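Local coordinates for protein BsaWI endonuclease (PDB 4ZSF) that is a PD-(D/E)XK restriction endonuclease that binds DNA and probably cleaves it in a metal-dependent reaction, at residues K114-M119 and E156-C161; S141-L146 and R176-K181. All coordinates share one frame; numbering follows the deposited sequence. Where two conformers were deposited one is given.

Overall arrangement
Interaction 1 joins a helix to a strand and interaction 2 a loop to a helix, both next to strand 155-165 of the central mixed sheet. Interaction 1 is the buried one: helix 113-121 meets this strand through an apolar pair and a methionine that touches a carboxylate. Interaction 2 is only partly buried and pairs the loop 141-146 with helix 172-184, the element following strand 155-165, through a valine-proline contact and the edge of a phenylalanine ring. Neither has a hydrogen bond between its segments. Their centres are about 14 Å apart, and they meet directly where Cys161 CB packs on Phe144 CD1 at 3.7 Å. Each first segment also approaches a nucleotide of the bound DNA.

Interaction 1 of 2, residues K114-M119 and E156-C161; sequences KDLNMM and EYVFGC. With nucleotides of chain B.
Leu116 and Met119, about one helical turn apart, pack against Val158 and Glu156 in a buried helix-on-sheet contact at the side of the nuclease core, where helix 113-121 reaches strand 155-165 through two side chains. The evidence is side-chain contact alone: 140 Å² is buried in total, no hydrogen bond crosses, and the closest CA atoms across the contact, those of Leu116 and Val158, are 8.8 Å apart. Having CG opposite the backbone N (chi1 -178°) carries the Leu116 fork toward the strand. Its CD1 makes the contact, 3.7 Å from Val158 CG2, while Leu116 CD2 stands farther off at 4.2 Å from the same methyl.

The second pair is of mixed chemistry. The Met119 chain runs extended as far as SD and then bends (chi3 73°), so that the CE methyl comes to 3.3 Å from Glu156 OE1 and 3.7 Å from Glu156 CD, the two side chains crossing at nearly a right angle. The buried carboxylate is held by others: its OE2 takes a salt bridge from Arg109 and a hydrogen bond with Thr149, which probably favours the charged form. A succinic acid molecule, likely from crystallisation, lies about 4 Å from the Met119 side chain.

At the start of the segment the end of Lys114, bent at its last torsion, runs alongside a DNA phosphate oxygen, OP1 of nucleotide DA13 of chain B. Lys114 CD is nearest to it at 3.2 Å and NZ no closer than 3.5 Å, so this is packing on the phosphate, with charge attraction only probable.

Leu111 and Tyr147, from strands 108-112 and 146-152, also touch Leu116, and Ile125 of the loop after the helix closes in beside it. Phe159, next to Gly160 in a classic beta bulge opposite Ile148, packs instead on helix 243-258, so the strand has helix 113-121 on the Val158 side and helix 243-258 on the Phe159 side.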
loop_
_atom_site.group_PDB
_atom_site.type_symbol
_atom_site.label_atom_id
_atom_site.label_comp_id
_atom_site.label_asym_id
_atom_site.label_seq_id
_atom_site.Cartn_x
_atom_site.Cartn_y
_atom_site.Cartn_z
ATOM N N LYS A 114 7.592 -14.336 -12.686
ATOM C CA LYS A 114 8.391 -15.427 -12.099
ATOM C C LYS A 114 8.947 -16.393 -13.189
ATOM O O LYS A 114 9.976 -17.022 -12.978
ATOM C CB LYS A 114 7.582 -16.218 -11.058
ATOM C CG LYS A 114 6.506 -17.049 -11.664
ATOM C CD LYS A 114 6.013 -18.082 -10.663
ATOM C CE LYS A 114 4.590 -18.484 -10.977
ATOM N NZ LYS A 114 3.591 -17.450 -10.520
ATOM N N ASP A 115 8.256 -16.528 -14.319
ATOM C CA ASP A 115 8.785 -17.330 -15.451
ATOM C C ASP A 115 10.097 -16.705 -15.963
ATOM O O ASP A 115 11.111 -17.375 -16.163
ATOM C CB ASP A 115 7.801 -17.403 -16.638
ATOM C CG ASP A 115 6.494 -18.076 -16.313
ATOM O OD1 ASP A 115 6.499 -19.017 -15.462
ATOM O OD2 ASP A 115 5.468 -17.704 -16.952
ATOM N N LEU A 116 10.038 -15.409 -16.244
ATOM C CA LEU A 116 11.238 -14.732 -16.712
ATOM C C LEU A 116 12.355 -14.821 -15.664
ATOM O O LEU A 116 13.506 -15.051 -15.995
ATOM C CB LEU A 116 10.937 -13.270 -17.030
ATOM C CG LEU A 116 12.158 -12.525 -17.582
ATOM C CD1 LEU A 116 12.779 -13.266 -18.829
ATOM C CD2 LEU A 116 11.753 -11.049 -17.945
ATOM N N ASN A 117 12.017 -14.674 -14.389
ATOM C CA ASN A 117 13.068 -14.788 -13.342
ATOM C C ASN A 117 13.805 -16.155 -13.425
ATOM O O ASN A 117 15.031 -16.206 -13.437
ATOM C CB ASN A 117 12.435 -14.599 -11.940
ATOM C CG ASN A 117 13.464 -14.660 -10.817
ATOM O OD1 ASN A 117 14.386 -13.873 -10.778
ATOM N ND2 ASN A 117 13.305 -15.608 -9.920
ATOM N N MET A 118 13.041 -17.242 -13.486
ATOM C CA MET A 118 13.606 -18.600 -13.627
ATOM C C MET A 118 14.411 -18.790 -14.938
ATOM O O MET A 118 15.484 -19.410 -14.969
ATOM C CB MET A 118 12.483 -19.652 -13.552
ATOM N N MET A 119 13.914 -18.236 -16.033
ATOM C CA MET A 119 14.599 -18.414 -17.291
ATOM C C MET A 119 15.942 -17.650 -17.318
ATOM O O MET A 119 16.962 -18.148 -17.859
ATOM C CB MET A 119 13.679 -17.968 -18.449
ATOM C CG MET A 119 12.626 -18.978 -18.695
ATOM S SD MET A 119 11.332 -18.420 -19.836
ATOM C CE MET A 119 12.226 -18.484 -21.364
ATOM N N GLU A 156 15.800 -17.026 -27.661
ATOM C CA GLU A 156 14.589 -16.369 -27.235
ATOM C C GLU A 156 14.960 -15.031 -26.627
ATOM O O GLU A 156 15.815 -14.944 -25.720
ATOM C CB GLU A 156 13.843 -17.277 -26.210
ATOM C CG GLU A 156 12.505 -16.705 -25.702
ATOM C CD GLU A 156 11.674 -17.722 -24.915
ATOM O OE1 GLU A 156 12.192 -18.853 -24.602
ATOM O OE2 GLU A 156 10.491 -17.410 -24.630
ATOM N N TYR A 157 14.291 -13.979 -27.105
ATOM C CA TYR A 157 14.585 -12.612 -26.691
ATOM C C TYR A 157 13.399 -11.987 -26.011
ATOM O O TYR A 157 12.338 -12.003 -26.601
ATOM C CB TYR A 157 14.917 -11.755 -27.893
ATOM C CG TYR A 157 16.162 -12.228 -28.600
ATOM C CD1 TYR A 157 17.414 -11.763 -28.205
ATOM C CD2 TYR A 157 16.089 -13.176 -29.646
ATOM C CE1 TYR A 157 18.594 -12.208 -28.875
ATOM C CE2 TYR A 157 17.252 -13.615 -30.299
ATOM C CZ TYR A 157 18.477 -13.133 -29.906
ATOM O OH TYR A 157 19.593 -13.585 -30.572
ATOM N N VAL A 158 13.583 -11.379 -24.829
ATOM C CA VAL A 158 12.519 -10.518 -24.294
ATOM C C VAL A 158 12.478 -9.214 -25.107
ATOM O O VAL A 158 13.487 -8.525 -25.207
ATOM C CB VAL A 158 12.751 -10.191 -22.806
ATOM C CG1 VAL A 158 11.712 -9.151 -22.306
ATOM C CG2 VAL A 158 12.675 -11.462 -22.020
ATOM N N PHE A 159 11.318 -8.849 -25.663
ATOM C CA PHE A 159 11.268 -7.565 -26.401
ATOM C C PHE A 159 10.189 -6.636 -25.810
ATOM O O PHE A 159 10.098 -5.475 -26.231
ATOM C CB PHE A 159 10.996 -7.790 -27.899
ATOM C CG PHE A 159 9.561 -8.305 -28.234
ATOM C CD1 PHE A 159 9.276 -9.678 -28.249
ATOM C CD2 PHE A 159 8.519 -7.389 -28.524
ATOM C CE1 PHE A 159 7.943 -10.152 -28.559
ATOM C CE2 PHE A 159 7.272 -7.826 -28.868
ATOM C CZ PHE A 159 6.955 -9.159 -28.863
ATOM N N GLY A 160 9.329 -7.139 -24.907
ATOM C CA GLY A 160 8.260 -6.267 -24.436
ATOM C C GLY A 160 7.950 -6.470 -22.955
ATOM O O GLY A 160 8.192 -7.574 -22.412
ATOM N N CYS A 161 7.489 -5.384 -22.320
ATOM C CA CYS A 161 7.127 -5.323 -20.900
ATOM C C CYS A 161 5.641 -4.960 -20.841
ATOM O O CYS A 161 5.180 -4.046 -21.545
ATOM C CB CYS A 161 7.944 -4.215 -20.213
ATOM S SG CYS A 161 9.723 -4.467 -20.289
ATOM P P DA B 13 4.914 -19.263 -6.322
ATOM O OP1 DA B 13 5.077 -18.881 -7.738
ATOM O OP2 DA B 13 4.256 -20.544 -5.939
ATOM O "O5'" DA B 13 6.360 -19.241 -5.673
ATOM C "C5'" DA B 13 7.034 -18.017 -5.465
ATOM C "C4'" DA B 13 8.062 -18.200 -4.369
ATOM O "O4'" DA B 13 7.434 -17.962 -3.073
ATOM C "C3'" DA B 13 8.675 -19.621 -4.283
ATOM O "O3'" DA B 13 10.031 -19.543 -3.983
ATOM C "C2'" DA B 13 7.941 -20.238 -3.103
ATOM C "C1'" DA B 13 7.814 -19.008 -2.215
ATOM N N9 DA B 13 6.865 -19.193 -1.131
ATOM C C8 DA B 13 5.821 -20.076 -1.099
ATOM N N7 DA B 13 5.180 -20.094 0.052
ATOM C C5 DA B 13 5.900 -19.197 0.828
ATOM C C6 DA B 13 5.744 -18.782 2.138
ATOM N N6 DA B 13 4.762 -19.243 2.928
ATOM N N1 DA B 13 6.641 -17.889 2.628
ATOM C C2 DA B 13 7.600 -17.419 1.809
ATOM N N3 DA B 13 7.845 -17.758 0.550
ATOM C C4 DA B 13 6.946 -18.649 0.117
#

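Interaction 2 of 2, residues S141-L146 and R176-K181. With nucleotides of chain C.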
loop_
_atom_site.group_PDB
_atom_site.type_symbol
_atom_site.label_atom_id
_atom_site.label_comp_id
_atom_site.label_asym_id
_atom_site.label_seq_id
_atom_site.Cartn_x
_atom_site.Cartn_y
_atom_site.Cartn_z
ATOM N N SER A 141 11.918 -5.015 -8.609
ATOM C CA SER A 141 11.012 -3.983 -8.118
ATOM C C SER A 141 9.558 -4.212 -8.542
ATOM O O SER A 141 8.694 -3.367 -8.312
ATOM C CB SER A 141 11.511 -2.624 -8.558
ATOM O OG SER A 141 11.643 -2.660 -9.941
ATOM N N ASN A 142 9.299 -5.395 -9.089
ATOM C CA ASN A 142 7.921 -5.854 -9.345
ATOM C C ASN A 142 7.150 -4.892 -10.233
ATOM O O ASN A 142 5.958 -4.697 -10.102
ATOM C CB ASN A 142 7.175 -6.099 -8.017
ATOM C CG ASN A 142 7.834 -7.182 -7.206
ATOM O OD1 ASN A 142 7.875 -8.337 -7.632
ATOM N ND2 ASN A 142 8.376 -6.826 -6.051
ATOM N N VAL A 143 7.848 -4.371 -11.214
ATOM C CA VAL A 143 7.345 -3.312 -12.029
ATOM C C VAL A 143 6.329 -3.769 -13.093
ATOM O O VAL A 143 5.361 -3.047 -13.381
ATOM C CB VAL A 143 8.576 -2.650 -12.723
ATOM C CG1 VAL A 143 8.146 -1.618 -13.608
ATOM C CG2 VAL A 143 9.481 -2.082 -11.649
ATOM N N PHE A 144 6.646 -4.882 -13.762
ATOM C CA PHE A 144 5.788 -5.418 -14.844
ATOM C C PHE A 144 5.186 -6.742 -14.435
ATOM O O PHE A 144 5.857 -7.548 -13.814
ATOM C CB PHE A 144 6.614 -5.572 -16.114
ATOM C CG PHE A 144 7.126 -4.252 -16.605
ATOM C CD1 PHE A 144 6.233 -3.294 -17.088
ATOM C CD2 PHE A 144 8.480 -3.917 -16.476
ATOM C CE1 PHE A 144 6.729 -1.985 -17.483
ATOM C CE2 PHE A 144 8.982 -2.664 -16.908
ATOM C CZ PHE A 144 8.113 -1.687 -17.357
ATOM N N ASP A 145 3.967 -7.010 -14.886
ATOM C CA ASP A 145 3.213 -8.211 -14.533
ATOM C C ASP A 145 3.592 -9.360 -15.476
ATOM O O ASP A 145 3.717 -10.513 -15.080
ATOM C CB ASP A 145 1.728 -7.869 -14.641
ATOM C CG ASP A 145 1.350 -6.758 -13.657
ATOM O OD1 ASP A 145 1.703 -6.904 -12.445
ATOM O OD2 ASP A 145 0.783 -5.725 -14.079
ATOM N N LEU A 146 3.834 -9.005 -16.729
ATOM C CA LEU A 146 4.086 -9.978 -17.767
ATOM C C LEU A 146 5.219 -9.489 -18.671
ATOM O O LEU A 146 5.442 -8.287 -18.784
ATOM C CB LEU A 146 2.846 -10.170 -18.624
ATOM C CG LEU A 146 1.589 -10.667 -17.898
ATOM C CD1 LEU A 146 0.341 -10.636 -18.872
ATOM C CD2 LEU A 146 1.911 -12.094 -17.492
ATOM N N ARG A 176 2.742 4.759 -15.097
ATOM C CA ARG A 176 3.256 5.462 -16.273
ATOM C C ARG A 176 4.787 5.650 -16.246
ATOM O O ARG A 176 5.437 5.466 -17.269
ATOM C CB ARG A 176 2.528 6.809 -16.395
ATOM C CG ARG A 176 2.977 7.690 -17.520
ATOM C CD ARG A 176 2.124 9.007 -17.654
ATOM N NE ARG A 176 2.983 10.133 -18.118
ATOM C CZ ARG A 176 2.973 10.524 -19.395
ATOM N NH1 ARG A 176 2.137 9.942 -20.231
ATOM N NH2 ARG A 176 3.746 11.500 -19.826
ATOM N N GLU A 177 5.351 6.021 -15.099
ATOM C CA GLU A 177 6.794 6.344 -15.026
ATOM C C GLU A 177 7.641 5.062 -15.387
ATOM O O GLU A 177 8.522 5.131 -16.250
ATOM C CB GLU A 177 7.158 6.971 -13.656
ATOM N N PRO A 178 7.314 3.888 -14.801
ATOM C CA PRO A 178 8.142 2.745 -15.198
ATOM C C PRO A 178 7.893 2.322 -16.630
ATOM O O PRO A 178 8.808 1.789 -17.265
ATOM C CB PRO A 178 7.712 1.635 -14.240
ATOM C CG PRO A 178 6.356 2.052 -13.711
ATOM C CD PRO A 178 6.458 3.562 -13.634
ATOM N N SER A 179 6.696 2.558 -17.153
ATOM C CA SER A 179 6.452 2.205 -18.578
ATOM C C SER A 179 7.346 3.124 -19.448
ATOM O O SER A 179 7.975 2.668 -20.397
ATOM C CB SER A 179 4.980 2.386 -18.946
ATOM O OG SER A 179 4.867 2.396 -20.365
ATOM N N MET A 180 7.451 4.387 -19.073
ATOM C CA MET A 180 8.279 5.331 -19.887
ATOM C C MET A 180 9.767 4.972 -19.799
ATOM O O MET A 180 10.524 5.117 -20.784
ATOM C CB MET A 180 8.023 6.783 -19.451
ATOM C CG MET A 180 6.567 7.161 -19.923
ATOM S SD MET A 180 6.056 8.789 -19.471
ATOM C CE MET A 180 6.839 9.771 -20.776
ATOM N N LYS A 181 10.182 4.479 -18.627
ATOM C CA LYS A 181 11.536 3.972 -18.528
ATOM C C LYS A 181 11.794 2.743 -19.427
ATOM O O LYS A 181 12.907 2.620 -19.984
ATOM C CB LYS A 181 11.865 3.643 -17.052
ATOM C CG LYS A 181 11.986 4.919 -16.165
ATOM C CD LYS A 181 12.930 5.882 -16.820
ATOM C CE LYS A 181 13.440 6.976 -15.885
ATOM N NZ LYS A 181 14.701 7.579 -16.484
ATOM P P DA C 5 8.616 -5.474 -1.363
ATOM O OP1 DA C 5 9.431 -5.238 -2.539
ATOM O OP2 DA C 5 8.252 -4.402 -0.406
ATOM O "O5'" DA C 5 7.131 -5.974 -1.804
ATOM C "C5'" DA C 5 7.053 -6.970 -2.790
ATOM C "C4'" DA C 5 5.635 -7.126 -3.271
ATOM O "O4'" DA C 5 4.862 -7.805 -2.253
ATOM C "C3'" DA C 5 4.932 -5.837 -3.590
ATOM O "O3'" DA C 5 4.303 -5.973 -4.869
ATOM C "C2'" DA C 5 3.919 -5.650 -2.464
ATOM C "C1'" DA C 5 3.712 -7.102 -1.958
ATOM N N9 DA C 5 3.561 -7.255 -0.520
ATOM C C8 DA C 5 4.336 -6.669 0.469
ATOM N N7 DA C 5 3.959 -7.001 1.692
ATOM C C5 DA C 5 2.911 -7.962 1.484
ATOM C C6 DA C 5 2.103 -8.742 2.370
ATOM N N6 DA C 5 2.245 -8.769 3.738
ATOM N N1 DA C 5 1.177 -9.563 1.808
ATOM C C2 DA C 5 1.070 -9.612 0.464
ATOM N N3 DA C 5 1.750 -8.921 -0.459
ATOM C C4 DA C 5 2.694 -8.137 0.124
#
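Pro178 and Ser179 of helix 172-184 meet Val143 and Phe144, which lie in the loop leaving helix 129-140. The segment starts at Arg176, whose guanidinium NH1 is bound by the carbonyl oxygens of Met207 and Leu217. Pro178 is the first residue to touch the loop. Its ring nitrogen cannot donate a bond to the preceding turn, and the helix is kinked there. Val143 CG1 sits 3.3 Å from Pro178 CB; two conformers of the proline were deposited, so the tightness of this apolar contact is doubtful. The proline carbonyl O lies 3.5 Å from Phe144 CZ, at the ring edge and near its plane. Ser179 follows at the same edge, with its CA 4.3 Å from Phe144 CE1, while its hydroxyl is hydrogen-bonded to Gly219 O and to Ser189.

Phe144 has CG anti to its carbonyl carbon (chi1 -63°), and Val143 CG1, from the preceding residue, lies 3.5 Å above the ring plane, offset toward the rim. Asn142, at positive phi, ends helix 129-140 in a Schellman motif, and its ND2 packs 3.5 Å from C5' of nucleotide DA5 of chain C. The Phe144 ring wedges between helix 172-184, Trp134 and Gln138 of helix 129-140, and Cys161 and Gln163 of strand 155-165; Pro178 touches Gln163 too.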